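Local coordinates for conserved hypothetical exported protein (Bacteroides fragilis, PDB 4JJA), which is of unestablished function but probably acts as an exo-beta-N-acetylmuramidase that cleaves sugars from peptidoglycan, at residues A[223-226]-A[227-231]. Sequence-based numbering, arbitrary orientation.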
ATOM      1  N   ASN A 223       9.271  10.302   0.968  1.00 12.40           N
ATOM      2  CA  ASN A 223      10.068  10.127   2.166  1.00 12.07           C
ATOM      3  C   ASN A 223       9.296   9.334   3.241  1.00 11.11           C
ATOM      4  O   ASN A 223       8.112   9.013   3.069  1.00 10.88           O
ATOM      5  CB  ASN A 223      10.608  11.472   2.694  1.00 13.52           C
ATOM      6  CG  ASN A 223       9.504  12.414   3.130  1.00 12.81           C
ATOM      7  OD1 ASN A 223       8.391  11.995   3.328  1.00 15.53           O
ATOM      8  ND2 ASN A 223       9.808  13.670   3.253  1.00 14.72           N
HETATM    9  N   MSE A 224       9.977   9.028   4.342  1.00 10.58           N
HETATM   10  CA  MSE A 224       9.357   8.257   5.364  1.00 10.67           C
HETATM   11  C   MSE A 224       8.300   9.046   6.143  1.00 10.38           C
HETATM   12  O   MSE A 224       7.323   8.460   6.614  1.00 10.66           O
HETATM   13  CB  MSE A 224      10.365   7.605   6.297  1.00 10.28           C
HETATM   14  CG  MSE A 224      11.244   6.559   5.584  1.00 12.04           C
HETATM   15 SE   MSE A 224      10.215   5.191   4.719  0.75  9.36          SE
HETATM   16  CE  MSE A 224       9.357   4.457   6.275  1.00 13.98           C
ATOM     17  N   LYS A 225       8.445  10.344   6.241  1.00 11.72           N
ATOM     18  CA  LYS A 225       7.469  11.164   6.892  1.00 11.65           C
ATOM     19  C   LYS A 225       6.105  11.020   6.194  1.00  9.17           C
ATOM     20  O   LYS A 225       5.065  10.835   6.838  1.00  9.70           O
ATOM     21  CB  LYS A 225       7.890  12.640   6.914  1.00 13.41           C
ATOM     22  CG  LYS A 225       7.243  13.456   7.982  1.00 15.60           C
ATOM     23  CD  LYS A 225       7.884  13.185   9.361  1.00 17.81           C
ATOM     24  CE  LYS A 225       9.263  13.789   9.534  1.00 20.12           C
ATOM     25  NZ  LYS A 225       9.813  13.208  10.774  1.00 19.44           N
ATOM     26  N   ALA A 226       6.134  11.091   4.867  1.00  9.63           N
ATOM     27  CA  ALA A 226       4.914  10.957   4.070  1.00  8.66           C
ATOM     28  C   ALA A 226       4.326   9.566   4.308  1.00  8.88           C
ATOM     29  O   ALA A 226       3.131   9.407   4.444  1.00  8.75           O
ATOM     30  CB  ALA A 226       5.249  11.150   2.594  1.00  9.52           C
ATOM     31  N   ILE A 227       5.163   8.530   4.322  1.00  7.95           N
ATOM     32  CA  ILE A 227       4.705   7.126   4.494  1.00  7.77           C
ATOM     33  C   ILE A 227       4.077   6.949   5.861  1.00  8.08           C
ATOM     34  O   ILE A 227       3.097   6.230   6.005  1.00  8.00           O
ATOM     35  CB  ILE A 227       5.855   6.145   4.191  1.00  8.83           C
ATOM     36  CG1 ILE A 227       6.121   6.190   2.677  1.00 10.79           C
ATOM     37  CG2 ILE A 227       5.522   4.705   4.686  1.00 11.43           C
ATOM     38  CD1 ILE A 227       7.336   5.509   2.218  1.00 13.81           C
ATOM     39  N   TYR A 228       4.659   7.548   6.888  1.00  8.13           N
ATOM     40  CA  TYR A 228       4.089   7.429   8.209  1.00  8.11           C
ATOM     41  C   TYR A 228       2.811   8.221   8.419  1.00  7.08           C
ATOM     42  O   TYR A 228       1.940   7.823   9.184  1.00  8.36           O
ATOM     43  CB  TYR A 228       5.108   7.786   9.289  1.00  9.35           C
ATOM     44  CG  TYR A 228       6.324   6.874   9.340  1.00  8.54           C
ATOM     45  CD1 TYR A 228       6.193   5.476   9.282  1.00  8.99           C
ATOM     46  CD2 TYR A 228       7.581   7.371   9.560  1.00  8.81           C
ATOM     47  CE1 TYR A 228       7.275   4.624   9.375  1.00  8.63           C
ATOM     48  CE2 TYR A 228       8.694   6.532   9.668  1.00  8.88           C
ATOM     49  CZ  TYR A 228       8.568   5.166   9.578  1.00  9.38           C
ATOM     50  OH  TYR A 228       9.658   4.348   9.691  1.00 10.29           O
ATOM     51  N   LEU A 229       2.711   9.373   7.765  1.00  7.69           N
ATOM     52  CA  LEU A 229       1.504  10.201   7.813  1.00  7.67           C
ATOM     53  C   LEU A 229       0.376   9.739   6.899  1.00  7.81           C
ATOM     54  O   LEU A 229      -0.779  10.053   7.133  1.00  7.98           O
ATOM     55  CB  LEU A 229       1.869  11.672   7.506  1.00  7.78           C
ATOM     56  CG  LEU A 229       2.543  12.431   8.650  1.00  8.88           C
ATOM     57  CD1 LEU A 229       3.104  13.753   8.128  1.00 10.56           C
ATOM     58  CD2 LEU A 229       1.562  12.651   9.781  1.00 11.16           C
ATOM     59  N   TYR A 230       0.716   8.953   5.868  1.00  7.71           N
ATOM     60  CA  TYR A 230      -0.204   8.504   4.868  1.00  7.20           C
ATOM     61  C   TYR A 230      -1.511   7.922   5.445  1.00  8.28           C
ATOM     62  O   TYR A 230      -2.600   8.279   4.930  1.00  7.83           O
ATOM     63  CB  TYR A 230       0.538   7.567   3.895  1.00  8.72           C
ATOM     64  CG  TYR A 230      -0.225   7.029   2.734  1.00  7.76           C
ATOM     65  CD1 TYR A 230      -0.655   7.831   1.696  1.00  9.33           C
ATOM     66  CD2 TYR A 230      -0.414   5.676   2.600  1.00  9.38           C
ATOM     67  CE1 TYR A 230      -1.354   7.312   0.617  1.00  9.23           C
ATOM     68  CE2 TYR A 230      -1.099   5.139   1.528  1.00  9.90           C
ATOM     69  CZ  TYR A 230      -1.599   5.951   0.554  1.00  8.75           C
ATOM     70  OH  TYR A 230      -2.290   5.387  -0.506  1.00 10.86           O
ATOM     71  N   PRO A 231      -1.446   7.063   6.469  1.00  8.19           N
ATOM     72  CA  PRO A 231      -2.715   6.536   6.964  1.00  9.04           C
ATOM     73  C   PRO A 231      -3.716   7.573   7.427  1.00  9.75           C
ATOM     74  O   PRO A 231      -4.924   7.374   7.294  1.00 11.40           O
ATOM     75  CB  PRO A 231      -2.287   5.643   8.153  1.00 10.09           C
ATOM     76  CG  PRO A 231      -0.879   5.302   7.853  1.00  9.64           C
ATOM     77  CD  PRO A 231      -0.267   6.468   7.146  1.00  8.77           C
TER
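Selenomethionine Met224, in the first turn of helix 224-233, reaches forward along the helix to Ile227 and Tyr228, three and four places on. Its CB sits at the ring of Tyr228, 3.9 Å from CE2. With chi1 at -65° CG lies beside the backbone N, and two further bends of the same sense, at chi2 and chi3, swing the chain round so that SE meets CD1 of Ile227 at 3.8 Å. The terminal CE then ends up at the phenol end of Tyr228, 3.5 Å from CZ and 3.4 Å from OH. Met224 thus crosses both neighbours at a slant, SE touching the isoleucine and CE the ring.

Asn223 is the N-cap. Its OD1 accepts the N-H of Ala226 at 2.9 Å, a nearly straight bond (162° at the hydrogen), while its ND2 binds Gln252. The backbone bonds start at Asn223 O, which takes Ile227 N at 3.2 Å, and the next is Met224 O with Tyr228 N at 2.8 Å. The bond from Tyr230 N to Ala226 O is weak, bent to 127°, just before the kink at Pro231.

On another side of the turn Lys225 and Leu229 run alongside each other, with CG of Lys225 4.2 Å from CD1 of Leu229. The lysine amine reaches on to Leu292 O and forms a salt bridge with Asp294; Ile297 touches Lys225, Tyr228 and Leu229, so helix 294-300 packs against this flank, where Trp298 meets Tyr228 edge-to-face.

The cap and the side-chain contacts do different work: the amide oxygen of Asn223 satisfies an N-H that has no preceding helical turn to serve it, while the contacts of SE and CE, probably mostly dispersion, join Met224 to Ile227 and Tyr228 within a buried part of the fold.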